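Local coordinates for protein hydrogenase maturation factor (Thermoanaerobacter tengcongensis, PDB 3VTH) that probably transfers the carbamoyl group of carbamoyl phosphate, at the cost of ATP, to the C-terminal cysteine of HypE during [NiFe]-hydrogenase maturation, at residues D299-L304 / A620-E625; L546-I551 / L615-A620; V76-Q81 / G418-I423. One frame throughout, in Å; residues are numbered along the deposited sequence. Where two conformers were deposited one is given.

Contact 1: residues D299-L304 / A620-E625. With APC (diphosphomethylphosphonic acid adenosyl ester), chain F; AP2 (phosphomethylphosphonic acid adenosyl ester), chain H.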
loop_
_atom_site.group_PDB
_atom_site.type_symbol
_atom_site.label_atom_id
_atom_site.label_comp_id
_atom_site.label_asym_id
_atom_site.label_seq_id
_atom_site.Cartn_x
_atom_site.Cartn_y
_atom_site.Cartn_z
ATOM N N ASP A 299 4.815 -21.175 4.186
ATOM C CA ASP A 299 5.062 -22.126 5.263
ATOM C C ASP A 299 5.059 -21.423 6.616
ATOM O O ASP A 299 5.629 -20.343 6.760
ATOM C CB ASP A 299 6.400 -22.843 5.078
ATOM C CG ASP A 299 6.478 -23.631 3.775
ATOM O OD1 ASP A 299 7.614 -23.859 3.316
ATOM O OD2 ASP A 299 5.421 -24.018 3.214
ATOM N N ASP A 300 4.395 -22.049 7.582
ATOM C CA ASP A 300 4.368 -21.611 8.976
ATOM C C ASP A 300 3.619 -20.300 9.199
ATOM O O ASP A 300 3.740 -19.686 10.258
ATOM C CB ASP A 300 5.786 -21.560 9.566
ATOM C CG ASP A 300 6.524 -22.888 9.436
ATOM O OD1 ASP A 300 5.967 -23.939 9.814
ATOM O OD2 ASP A 300 7.671 -22.879 8.950
ATOM N N LEU A 301 2.856 -19.878 8.194
ATOM C CA LEU A 301 1.875 -18.821 8.363
ATOM C C LEU A 301 0.465 -19.402 8.240
ATOM O O LEU A 301 0.262 -20.434 7.578
ATOM C CB LEU A 301 2.092 -17.703 7.335
ATOM C CG LEU A 301 3.484 -17.042 7.344
ATOM C CD1 LEU A 301 3.615 -16.009 6.219
ATOM C CD2 LEU A 301 3.782 -16.411 8.689
ATOM N N ASP A 302 -0.509 -18.741 8.873
ATOM C CA ASP A 302 -1.889 -19.209 8.790
ATOM C C ASP A 302 -2.702 -18.423 7.752
ATOM O O ASP A 302 -3.919 -18.582 7.664
ATOM C CB ASP A 302 -2.568 -19.233 10.174
ATOM C CG ASP A 302 -2.854 -17.849 10.736
ATOM O OD1 ASP A 302 -2.336 -16.826 10.235
ATOM O OD2 ASP A 302 -3.609 -17.785 11.731
ATOM N N THR A 303 -2.013 -17.574 6.989
ATOM C CA THR A 303 -2.633 -16.749 5.950
ATOM C C THR A 303 -1.987 -16.959 4.573
ATOM O O THR A 303 -0.838 -17.384 4.476
ATOM C CB THR A 303 -2.523 -15.249 6.271
ATOM O OG1 THR A 303 -1.133 -14.902 6.386
ATOM C CG2 THR A 303 -3.270 -14.890 7.598
ATOM N N LEU A 304 -2.743 -16.661 3.520
ATOM C CA LEU A 304 -2.254 -16.676 2.157
ATOM C C LEU A 304 -2.554 -15.303 1.548
ATOM O O LEU A 304 -3.609 -14.727 1.817
ATOM C CB LEU A 304 -3.012 -17.756 1.380
ATOM C CG LEU A 304 -2.376 -18.790 0.449
ATOM C CD1 LEU A 304 -1.016 -19.331 0.930
ATOM C CD2 LEU A 304 -3.393 -19.959 0.268
ATOM N N ALA A 620 9.599 -13.781 12.659
ATOM C CA ALA A 620 9.329 -14.492 13.904
ATOM C C ALA A 620 8.024 -13.992 14.523
ATOM O O ALA A 620 7.256 -14.771 15.053
ATOM C CB ALA A 620 10.498 -14.337 14.888
ATOM N N ALA A 621 7.741 -12.701 14.404
ATOM C CA ALA A 621 6.476 -12.191 14.961
ATOM C C ALA A 621 5.246 -12.716 14.203
ATOM O O ALA A 621 4.220 -13.026 14.809
ATOM C CB ALA A 621 6.486 -10.662 15.047
ATOM N N MET A 622 5.373 -12.849 12.887
ATOM C CA MET A 622 4.327 -13.423 12.047
ATOM C C MET A 622 4.065 -14.886 12.383
ATOM O O MET A 622 2.921 -15.317 12.443
ATOM C CB MET A 622 4.701 -13.272 10.560
ATOM C CG MET A 622 4.731 -11.801 10.114
ATOM S SD MET A 622 5.448 -11.589 8.458
ATOM C CE MET A 622 4.122 -12.278 7.468
ATOM N N GLU A 623 5.130 -15.648 12.611
ATOM C CA GLU A 623 4.955 -17.065 12.925
ATOM C C GLU A 623 4.306 -17.253 14.295
ATOM O O GLU A 623 3.438 -18.105 14.459
ATOM C CB GLU A 623 6.280 -17.815 12.826
ATOM C CG GLU A 623 6.826 -17.866 11.381
ATOM C CD GLU A 623 8.076 -18.720 11.250
ATOM O OE1 GLU A 623 8.422 -19.445 12.218
ATOM O OE2 GLU A 623 8.707 -18.678 10.174
ATOM N N LEU A 624 4.711 -16.425 15.253
ATOM C CA LEU A 624 4.148 -16.443 16.598
ATOM C C LEU A 624 2.641 -16.169 16.580
ATOM O O LEU A 624 1.865 -16.878 17.233
ATOM C CB LEU A 624 4.901 -15.443 17.494
ATOM C CG LEU A 624 4.688 -15.457 19.007
ATOM C CD1 LEU A 624 5.010 -16.830 19.613
ATOM C CD2 LEU A 624 5.523 -14.348 19.666
ATOM N N GLU A 625 2.231 -15.169 15.799
ATOM C CA GLU A 625 0.810 -14.864 15.616
ATOM C C GLU A 625 0.052 -16.008 14.941
ATOM O O GLU A 625 -1.052 -16.360 15.368
ATOM C CB GLU A 625 0.616 -13.558 14.807
ATOM C CG GLU A 625 -0.880 -13.135 14.701
ATOM C CD GLU A 625 -1.170 -12.093 13.609
ATOM O OE1 GLU A 625 -0.232 -11.646 12.919
ATOM O OE2 GLU A 625 -2.357 -11.731 13.431
HETATM P PG APC F . 11.663 -8.676 -3.151
HETATM O O1G APC F . 10.899 -8.560 -4.445
HETATM O O2G APC F . 11.983 -10.108 -2.799
HETATM O O3G APC F . 12.855 -7.769 -3.045
HETATM P PB APC F . 9.135 -8.158 -1.865
HETATM O O1B APC F . 8.681 -7.086 -2.806
HETATM O O2B APC F . 8.779 -7.928 -0.410
HETATM O O3B APC F . 10.743 -8.175 -1.921
HETATM P PA APC F . 7.122 -9.906 -3.529
HETATM O O1A APC F . 6.794 -11.372 -3.687
HETATM O O2A APC F . 7.314 -9.156 -4.797
HETATM C C3A APC F . 8.579 -9.804 -2.419
HETATM O "O5'" APC F . 5.934 -9.130 -2.765
HETATM C "C5'" APC F . 4.812 -9.777 -2.171
HETATM C "C4'" APC F . 4.549 -9.132 -0.813
HETATM O "O4'" APC F . 3.345 -9.718 -0.303
HETATM C "C3'" APC F . 5.675 -9.460 0.171
HETATM O "O3'" APC F . 6.020 -8.325 0.985
HETATM C "C2'" APC F . 5.067 -10.523 1.062
HETATM O "O2'" APC F . 5.698 -10.592 2.355
HETATM C "C1'" APC F . 3.584 -10.160 1.032
HETATM N N9 APC F . 2.853 -11.385 1.334
HETATM C C8 APC F . 2.633 -12.446 0.511
HETATM N N7 APC F . 1.957 -13.414 1.179
HETATM C C5 APC F . 1.751 -12.968 2.437
HETATM C C6 APC F . 1.112 -13.481 3.669
HETATM N N6 APC F . 0.528 -14.697 3.693
HETATM N N1 APC F . 1.127 -12.692 4.766
HETATM C C2 APC F . 1.687 -11.465 4.767
HETATM N N3 APC F . 2.295 -10.924 3.699
HETATM C C4 APC F . 2.346 -11.627 2.532
HETATM P PB AP2 H . 10.225 0.021 12.191
HETATM O O1B AP2 H . 10.114 -1.080 13.215
HETATM O O2B AP2 H . 9.565 1.321 12.533
HETATM O O3B AP2 H . 11.625 0.143 11.644
HETATM C C3A AP2 H . 9.277 -0.650 10.798
HETATM P PA AP2 H . 7.493 -0.821 11.089
HETATM O O1A AP2 H . 7.007 -1.150 9.684
HETATM O O2A AP2 H . 6.833 0.296 11.861
HETATM O "O5'" AP2 H . 7.359 -2.124 12.039
HETATM C "C5'" AP2 H . 7.669 -3.390 11.469
HETATM C "C4'" AP2 H . 7.823 -4.331 12.642
HETATM O "O4'" AP2 H . 6.537 -4.623 13.191
HETATM C "C3'" AP2 H . 8.396 -5.675 12.241
HETATM O "O3'" AP2 H . 9.817 -5.597 12.084
HETATM C "C2'" AP2 H . 7.949 -6.517 13.419
HETATM O "O2'" AP2 H . 8.896 -6.295 14.470
HETATM C "C1'" AP2 H . 6.575 -5.932 13.776
HETATM N N9 AP2 H . 5.546 -6.849 13.207
HETATM C C8 AP2 H . 5.311 -7.125 11.900
HETATM N N7 AP2 H . 4.328 -8.053 11.750
HETATM C C5 AP2 H . 3.909 -8.389 12.986
HETATM C C6 AP2 H . 2.899 -9.316 13.558
HETATM N N6 AP2 H . 2.110 -10.079 12.760
HETATM N N1 AP2 H . 2.798 -9.372 14.914
HETATM C C2 AP2 H . 3.555 -8.609 15.733
HETATM N N3 AP2 H . 4.500 -7.757 15.278
HETATM C C4 AP2 H . 4.716 -7.609 13.941
HETATM O O HOH W 1 3.645 -20.288 12.757
HETATM O O HOH W 2 -3.416 -16.087 13.961
#
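Leu-301 meets Met-622 where the YrdC-like domain (the telomere-recombination family) faces helix 619-626 of the Kae1-like domain, an interdomain contact with an adenine nucleotide analogue on each side. The two side chains cross obliquely: Leu-301 CD2 lies 3.8 Å from Met-622 CB, while CD1 approaches the methyl end of the methionine. A bend at chi3 (72°) turns that methyl back over the interface, and Met-622 CE comes within 3.7 Å of C2 of the APC adenine. Alongside, the aliphatic part of Glu-623 packs against Asp-300, and Glu-623 CG lies 3.8 Å from Asp-300 O. Their carboxylates are of like charge, with Asp-300 OD2 and Glu-623 OE2 4.5 Å apart, but Glu-623 OE2 is salt-bridged to Arg-611, which would ease the repulsion. No direct hydrogen bond joins the segments. Instead, one water donates to both Asp-300 O and Glu-623 O, and a second bridges Asp-302 OD2 and Glu-625 O; Asp-302 OD2 also forms a salt bridge with Lys-287. Further out, each adenine amino group gives a hydrogen bond to one of the segments. Thr-303 OG1 accepts a 3.2 Å bond from APC N6. On the other side Glu-625, extended and with CG anti to its backbone N (chi1 -175°), accepts through OE1 a 2.8 Å hydrogen bond from AP2 N6, its other oxygen OE2 being bonded to the backbone N of Arg-707.

Contact 2: residues L546-I551 / L615-A620. With AP2 (phosphomethylphosphonic acid adenosyl ester), chain H.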
loop_
_atom_site.group_PDB
_atom_site.type_symbol
_atom_site.label_atom_id
_atom_site.label_comp_id
_atom_site.label_asym_id
_atom_site.label_seq_id
_atom_site.Cartn_x
_atom_site.Cartn_y
_atom_site.Cartn_z
ATOM N N LEU A 546 22.867 -7.149 13.793
ATOM C CA LEU A 546 23.026 -8.600 13.945
ATOM C C LEU A 546 21.843 -9.258 14.650
ATOM O O LEU A 546 21.435 -10.358 14.279
ATOM C CB LEU A 546 24.311 -8.938 14.717
ATOM C CG LEU A 546 25.704 -8.718 14.109
ATOM C CD1 LEU A 546 26.775 -9.300 15.037
ATOM C CD2 LEU A 546 25.838 -9.306 12.703
ATOM N N ALA A 547 21.301 -8.587 15.667
ATOM C CA ALA A 547 20.198 -9.147 16.462
ATOM C C ALA A 547 18.859 -9.160 15.720
ATOM O O ALA A 547 17.976 -9.954 16.052
ATOM C CB ALA A 547 20.077 -8.439 17.816
ATOM N N ILE A 548 18.716 -8.293 14.714
ATOM C CA ILE A 548 17.548 -8.304 13.832
ATOM C C ILE A 548 17.270 -9.723 13.300
ATOM O O ILE A 548 16.144 -10.217 13.409
ATOM C CB ILE A 548 17.695 -7.288 12.639
ATOM C CG1 ILE A 548 17.704 -5.820 13.123
ATOM C CG2 ILE A 548 16.653 -7.546 11.529
ATOM C CD1 ILE A 548 16.637 -5.439 14.158
ATOM N N LYS A 549 18.297 -10.373 12.750
ATOM C CA LYS A 549 18.147 -11.721 12.191
ATOM C C LYS A 549 18.538 -12.881 13.123
ATOM O O LYS A 549 17.927 -13.950 13.066
ATOM C CB LYS A 549 18.839 -11.826 10.822
ATOM C CG LYS A 549 18.014 -11.141 9.699
ATOM C CD LYS A 549 18.863 -10.689 8.503
ATOM C CE LYS A 549 19.605 -11.863 7.856
ATOM N NZ LYS A 549 20.182 -11.484 6.539
ATOM N N LYS A 550 19.544 -12.676 13.972
ATOM C CA LYS A 550 19.894 -13.680 14.985
ATOM C C LYS A 550 19.139 -13.376 16.285
ATOM O O LYS A 550 19.697 -12.809 17.227
ATOM C CB LYS A 550 21.408 -13.740 15.205
ATOM C CG LYS A 550 22.192 -14.254 13.994
ATOM C CD LYS A 550 23.508 -14.866 14.401
ATOM C CE LYS A 550 24.044 -15.796 13.319
ATOM N NZ LYS A 550 24.678 -17.016 13.918
ATOM N N ILE A 551 17.862 -13.751 16.318
ATOM C CA ILE A 551 16.958 -13.308 17.378
ATOM C C ILE A 551 17.215 -13.923 18.753
ATOM O O ILE A 551 16.712 -13.415 19.749
ATOM C CB ILE A 551 15.455 -13.447 16.998
ATOM C CG1 ILE A 551 15.021 -14.912 16.952
ATOM C CG2 ILE A 551 15.153 -12.710 15.676
ATOM C CD1 ILE A 551 13.510 -15.079 16.759
ATOM N N LEU A 615 14.924 -14.921 8.429
ATOM C CA LEU A 615 15.397 -14.594 7.084
ATOM C C LEU A 615 14.995 -13.181 6.701
ATOM O O LEU A 615 15.643 -12.550 5.872
ATOM C CB LEU A 615 14.873 -15.617 6.066
ATOM C CG LEU A 615 15.298 -17.075 6.338
ATOM C CD1 LEU A 615 14.679 -18.086 5.355
ATOM C CD2 LEU A 615 16.822 -17.214 6.349
ATOM N N PHE A 616 13.930 -12.682 7.326
ATOM C CA PHE A 616 13.463 -11.323 7.101
ATOM C C PHE A 616 12.903 -10.736 8.386
ATOM O O PHE A 616 12.431 -11.459 9.257
ATOM C CB PHE A 616 12.429 -11.259 5.956
ATOM C CG PHE A 616 11.164 -12.066 6.204
ATOM C CD1 PHE A 616 11.090 -13.398 5.830
ATOM C CD2 PHE A 616 10.040 -11.473 6.777
ATOM C CE1 PHE A 616 9.929 -14.139 6.045
ATOM C CE2 PHE A 616 8.865 -12.215 6.997
ATOM C CZ PHE A 616 8.818 -13.547 6.629
ATOM N N GLU A 617 12.969 -9.414 8.488
ATOM C CA GLU A 617 12.519 -8.678 9.666
ATOM C C GLU A 617 11.023 -8.939 9.899
ATOM O O GLU A 617 10.212 -8.773 9.000
ATOM C CB GLU A 617 12.801 -7.180 9.438
ATOM C CG GLU A 617 12.398 -6.220 10.562
ATOM C CD GLU A 617 13.464 -6.051 11.640
ATOM O OE1 GLU A 617 13.669 -7.000 12.441
ATOM O OE2 GLU A 617 14.083 -4.955 11.700
ATOM N N GLY A 618 10.669 -9.374 11.104
ATOM C CA GLY A 618 9.267 -9.580 11.447
ATOM C C GLY A 618 8.791 -11.009 11.253
ATOM O O GLY A 618 7.698 -11.360 11.685
ATOM N N GLN A 619 9.604 -11.831 10.593
ATOM C CA GLN A 619 9.233 -13.220 10.332
ATOM C C GLN A 619 8.807 -13.939 11.603
ATOM O O GLN A 619 7.776 -14.611 11.627
ATOM C CB GLN A 619 10.371 -13.984 9.652
ATOM C CG GLN A 619 10.067 -15.477 9.418
ATOM C CD GLN A 619 11.164 -16.207 8.670
ATOM O OE1 GLN A 619 10.910 -17.215 8.001
ATOM N NE2 GLN A 619 12.387 -15.730 8.796
ATOM N N ALA A 620 9.599 -13.781 12.659
ATOM C CA ALA A 620 9.329 -14.492 13.904
ATOM C C ALA A 620 8.024 -13.992 14.523
ATOM O O ALA A 620 7.256 -14.771 15.053
ATOM C CB ALA A 620 10.498 -14.337 14.888
HETATM P PB AP2 H . 10.225 0.021 12.191
HETATM O O1B AP2 H . 10.114 -1.080 13.215
HETATM O O2B AP2 H . 9.565 1.321 12.533
HETATM O O3B AP2 H . 11.625 0.143 11.644
HETATM C C3A AP2 H . 9.277 -0.650 10.798
HETATM P PA AP2 H . 7.493 -0.821 11.089
HETATM O O1A AP2 H . 7.007 -1.150 9.684
HETATM O O2A AP2 H . 6.833 0.296 11.861
HETATM O "O5'" AP2 H . 7.359 -2.124 12.039
HETATM C "C5'" AP2 H . 7.669 -3.390 11.469
HETATM C "C4'" AP2 H . 7.823 -4.331 12.642
HETATM O "O4'" AP2 H . 6.537 -4.623 13.191
HETATM C "C3'" AP2 H . 8.396 -5.675 12.241
HETATM O "O3'" AP2 H . 9.817 -5.597 12.084
HETATM C "C2'" AP2 H . 7.949 -6.517 13.419
HETATM O "O2'" AP2 H . 8.896 -6.295 14.470
HETATM C "C1'" AP2 H . 6.575 -5.932 13.776
HETATM N N9 AP2 H . 5.546 -6.849 13.207
HETATM C C8 AP2 H . 5.311 -7.125 11.900
HETATM N N7 AP2 H . 4.328 -8.053 11.750
HETATM C C5 AP2 H . 3.909 -8.389 12.986
HETATM C C6 AP2 H . 2.899 -9.316 13.558
HETATM N N6 AP2 H . 2.110 -10.079 12.760
HETATM N N1 AP2 H . 2.798 -9.372 14.914
HETATM C C2 AP2 H . 3.555 -8.609 15.733
HETATM N N3 AP2 H . 4.500 -7.757 15.278
HETATM C C4 AP2 H . 4.716 -7.609 13.941
#
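Glu-617 leaves the backbone with CG anti to N (chi1 180°) and then bends at chi2 (86°), which lays its carboxylate against the side chain of Ile-548. There Ile-548 CG1 stands anti to the carbonyl carbon, letting the CG2 methyl and the CD1 end of the ethyl branch both approach the acid. CG2 lies over one face of the carboxylate, 3.2 Å from Glu-617 OE1; CD1 lies near its plane at the oxygen edge, 3.6 Å from Glu-617 OE2. A second, purely apolar touch lies deeper, where Ile-551 CD1 reaches Ala-620 CB at 3.6 Å, beside helix 597-607. The contact thus sets the short, weakly bonded helix at 546-549 against the turn leading into helix 619-626, all within the second Kae1-like subdomain. That turn is a type II beta turn from Phe-616 to Gln-619, closed by Gln-619 N to Phe-616 O at 3.1 Å. Gly-618 occupies its third position and is also the N-cap residue; its positive phi (95°) and the nearby ribose of AP2 leave little room for a side chain. Glu-617 belongs to the AP2 pocket beside the ribose, its CG in a tight 3.1 Å approach to AP2 O3'. With isoleucine methyls against the carboxylate, no hydrogen bond between the segments and only a long, weak ion pair from OE1 to Arg-599, this interface itself probably offers the charge little compensation.

Contact 3: residues V76-Q81 / G418-I423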
loop_
_atom_site.group_PDB
_atom_site.type_symbol
_atom_site.label_atom_id
_atom_site.label_comp_id
_atom_site.label_asym_id
_atom_site.label_seq_id
_atom_site.Cartn_x
_atom_site.Cartn_y
_atom_site.Cartn_z
ATOM N N VAL A 76 -13.428 10.056 -8.852
ATOM C CA VAL A 76 -13.484 10.323 -7.429
ATOM C C VAL A 76 -13.571 11.847 -7.347
ATOM O O VAL A 76 -12.553 12.528 -7.290
ATOM C CB VAL A 76 -12.246 9.791 -6.663
ATOM C CG1 VAL A 76 -12.367 10.084 -5.153
ATOM C CG2 VAL A 76 -12.038 8.268 -6.922
ATOM N N ILE A 77 -14.798 12.353 -7.376
ATOM C CA ILE A 77 -15.069 13.782 -7.374
ATOM C C ILE A 77 -14.957 14.352 -5.970
ATOM O O ILE A 77 -15.591 13.846 -5.039
ATOM C CB ILE A 77 -16.490 14.076 -7.924
ATOM C CG1 ILE A 77 -16.611 13.606 -9.384
ATOM C CG2 ILE A 77 -16.855 15.577 -7.751
ATOM C CD1 ILE A 77 -18.052 13.665 -9.935
ATOM N N ASP A 78 -14.144 15.395 -5.799
ATOM C CA ASP A 78 -14.011 16.077 -4.511
ATOM C C ASP A 78 -14.743 17.430 -4.470
ATOM O O ASP A 78 -15.092 17.914 -3.412
ATOM C CB ASP A 78 -12.528 16.256 -4.157
ATOM C CG ASP A 78 -11.801 14.934 -4.002
ATOM O OD1 ASP A 78 -12.324 14.039 -3.301
ATOM O OD2 ASP A 78 -10.707 14.787 -4.590
ATOM N N GLU A 79 -14.937 18.052 -5.639
ATOM C CA GLU A 79 -15.604 19.366 -5.703
ATOM C C GLU A 79 -16.195 19.650 -7.076
ATOM O O GLU A 79 -15.587 19.326 -8.120
ATOM C CB GLU A 79 -14.649 20.502 -5.294
ATOM C CG GLU A 79 -15.288 21.914 -5.269
ATOM C CD GLU A 79 -14.301 23.023 -4.911
ATOM O OE1 GLU A 79 -14.756 24.153 -4.636
ATOM O OE2 GLU A 79 -13.072 22.766 -4.899
ATOM N N ILE A 80 -17.385 20.254 -7.061
ATOM C CA ILE A 80 -18.049 20.747 -8.266
ATOM C C ILE A 80 -18.316 22.241 -8.047
ATOM O O ILE A 80 -18.940 22.615 -7.055
ATOM C CB ILE A 80 -19.402 20.002 -8.529
ATOM C CG1 ILE A 80 -19.164 18.516 -8.832
ATOM C CG2 ILE A 80 -20.188 20.656 -9.671
ATOM C CD1 ILE A 80 -20.436 17.655 -8.863
ATOM N N GLN A 81 -17.826 23.091 -8.946
ATOM C CA GLN A 81 -18.081 24.535 -8.844
ATOM C C GLN A 81 -18.969 24.932 -10.006
ATOM O O GLN A 81 -18.726 24.525 -11.140
ATOM C CB GLN A 81 -16.785 25.360 -8.875
ATOM C CG GLN A 81 -15.852 25.152 -7.688
ATOM C CD GLN A 81 -14.550 25.942 -7.804
ATOM O OE1 GLN A 81 -14.234 26.514 -8.858
ATOM N NE2 GLN A 81 -13.787 25.969 -6.721
ATOM N N GLY A 418 -2.611 21.898 -2.337
ATOM C CA GLY A 418 -4.045 22.175 -2.200
ATOM C C GLY A 418 -4.546 21.427 -0.979
ATOM O O GLY A 418 -3.923 21.489 0.089
ATOM N N HIS A 419 -5.644 20.698 -1.123
ATOM C CA HIS A 419 -6.083 19.846 -0.026
ATOM C C HIS A 419 -5.743 18.376 -0.232
ATOM O O HIS A 419 -6.449 17.508 0.270
ATOM C CB HIS A 419 -7.570 20.029 0.289
ATOM C CG HIS A 419 -8.445 20.089 -0.921
ATOM N ND1 HIS A 419 -8.923 21.275 -1.432
ATOM C CD2 HIS A 419 -8.927 19.112 -1.725
ATOM C CE1 HIS A 419 -9.669 21.027 -2.498
ATOM N NE2 HIS A 419 -9.686 19.722 -2.696
ATOM N N TYR A 420 -4.655 18.095 -0.949
ATOM C CA TYR A 420 -4.239 16.701 -1.143
ATOM C C TYR A 420 -2.902 16.353 -0.520
ATOM O O TYR A 420 -1.975 17.150 -0.536
ATOM C CB TYR A 420 -4.182 16.350 -2.630
ATOM C CG TYR A 420 -5.466 16.560 -3.397
ATOM C CD1 TYR A 420 -6.604 15.812 -3.105
ATOM C CD2 TYR A 420 -5.523 17.464 -4.452
ATOM C CE1 TYR A 420 -7.774 15.978 -3.832
ATOM C CE2 TYR A 420 -6.710 17.650 -5.183
ATOM C CZ TYR A 420 -7.817 16.895 -4.858
ATOM O OH TYR A 420 -8.976 17.058 -5.550
ATOM N N ALA A 421 -2.815 15.136 0.016
ATOM C CA ALA A 421 -1.539 14.546 0.392
ATOM C C ALA A 421 -1.310 13.425 -0.626
ATOM O O ALA A 421 -1.978 12.393 -0.585
ATOM C CB ALA A 421 -1.596 13.994 1.817
ATOM N N PHE A 422 -0.438 13.698 -1.586
ATOM C CA PHE A 422 -0.059 12.734 -2.598
ATOM C C PHE A 422 1.013 11.836 -2.005
ATOM O O PHE A 422 2.209 12.142 -2.101
ATOM C CB PHE A 422 0.504 13.450 -3.824
ATOM C CG PHE A 422 -0.533 14.198 -4.618
ATOM C CD1 PHE A 422 -1.416 13.510 -5.458
ATOM C CD2 PHE A 422 -0.624 15.586 -4.538
ATOM C CE1 PHE A 422 -2.396 14.208 -6.209
ATOM C CE2 PHE A 422 -1.579 16.290 -5.282
ATOM C CZ PHE A 422 -2.465 15.607 -6.118
ATOM N N ILE A 423 0.585 10.766 -1.350
ATOM C CA ILE A 423 1.532 9.775 -0.844
ATOM C C ILE A 423 1.930 8.840 -2.016
ATOM O O ILE A 423 1.078 8.388 -2.806
ATOM C CB ILE A 423 0.963 8.997 0.383
ATOM C CG1 ILE A 423 2.037 8.070 0.984
ATOM C CG2 ILE A 423 -0.305 8.217 -0.001
ATOM C CD1 ILE A 423 1.662 7.436 2.368
#
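A single side-chain hydrogen bond between two domains defines this small contact: Tyr-420, from the six-stranded sheet of the Kae1-like domain, reaches across to Asp-78 on an outermost strand of the acylphosphatase domain. Tyr-420 OH donates to Asp-78 OD2 at 3.0 Å. The acceptor oxygen is met on its anti side, 16° out of the carboxylate plane, and it lies at the edge of the tyrosine ring, in the ring plane, with Tyr-420 CE1 3.3 Å away. The two side chains arrive from opposite directions, and the carboxylate is turned 51° from the ring. Tyr-420 CG stands anti to its carbonyl carbon (chi1 -57°), which sends the phenol out from strand 420-423 to the neighbouring domain. Asp-78 was modelled in two conformers; the geometry here is that of one.

The strand bearing Asp-78 carries a classic beta bulge: Asp-78 and Glu-79 both face Phe-17 of the adjacent strand 10-17, and both direct their CB atoms toward the Kae1-like domain. Glu-79 OE1 in turn receives Gln-81 NE2 at 2.9 Å, from above the carboxylate plane, while Gln-81 OE1 is bonded to Arg-83. On the Tyr-420 side, His-419 CD2 lies 3.9 Å above one ring face, offset toward the rim, and His-419 ND1 is held by Glu-397. Leu-393 of strand 392-393 touches Asp-78, His-419 and Tyr-420 alike, and Phe-104 and Pro-391 also pack against the tyrosine.

In the fold
Contacts 1 and 2 adjoin, their centres about 14 Å apart. They share Ala-620 and helix 619-626, and Met-622 SD packs 3.8 Å from Phe-616 CE2. Along the chain, contact 2 is nested inside the loop closed by contact 1. Both touch AP2, contact 1 at the adenine and contact 2 at the ribose; contact 1 alone also reaches the APC adenine in the facing domain. The Glu-617 side chain is about 10 Å from the bound iron and about 11 Å from APC. Contact 3 lies on the opposite side of the chain's centre, about 39 and 41 Å from contacts 1 and 2 between centres, away from the annotated sites, and joins a different pair of domains.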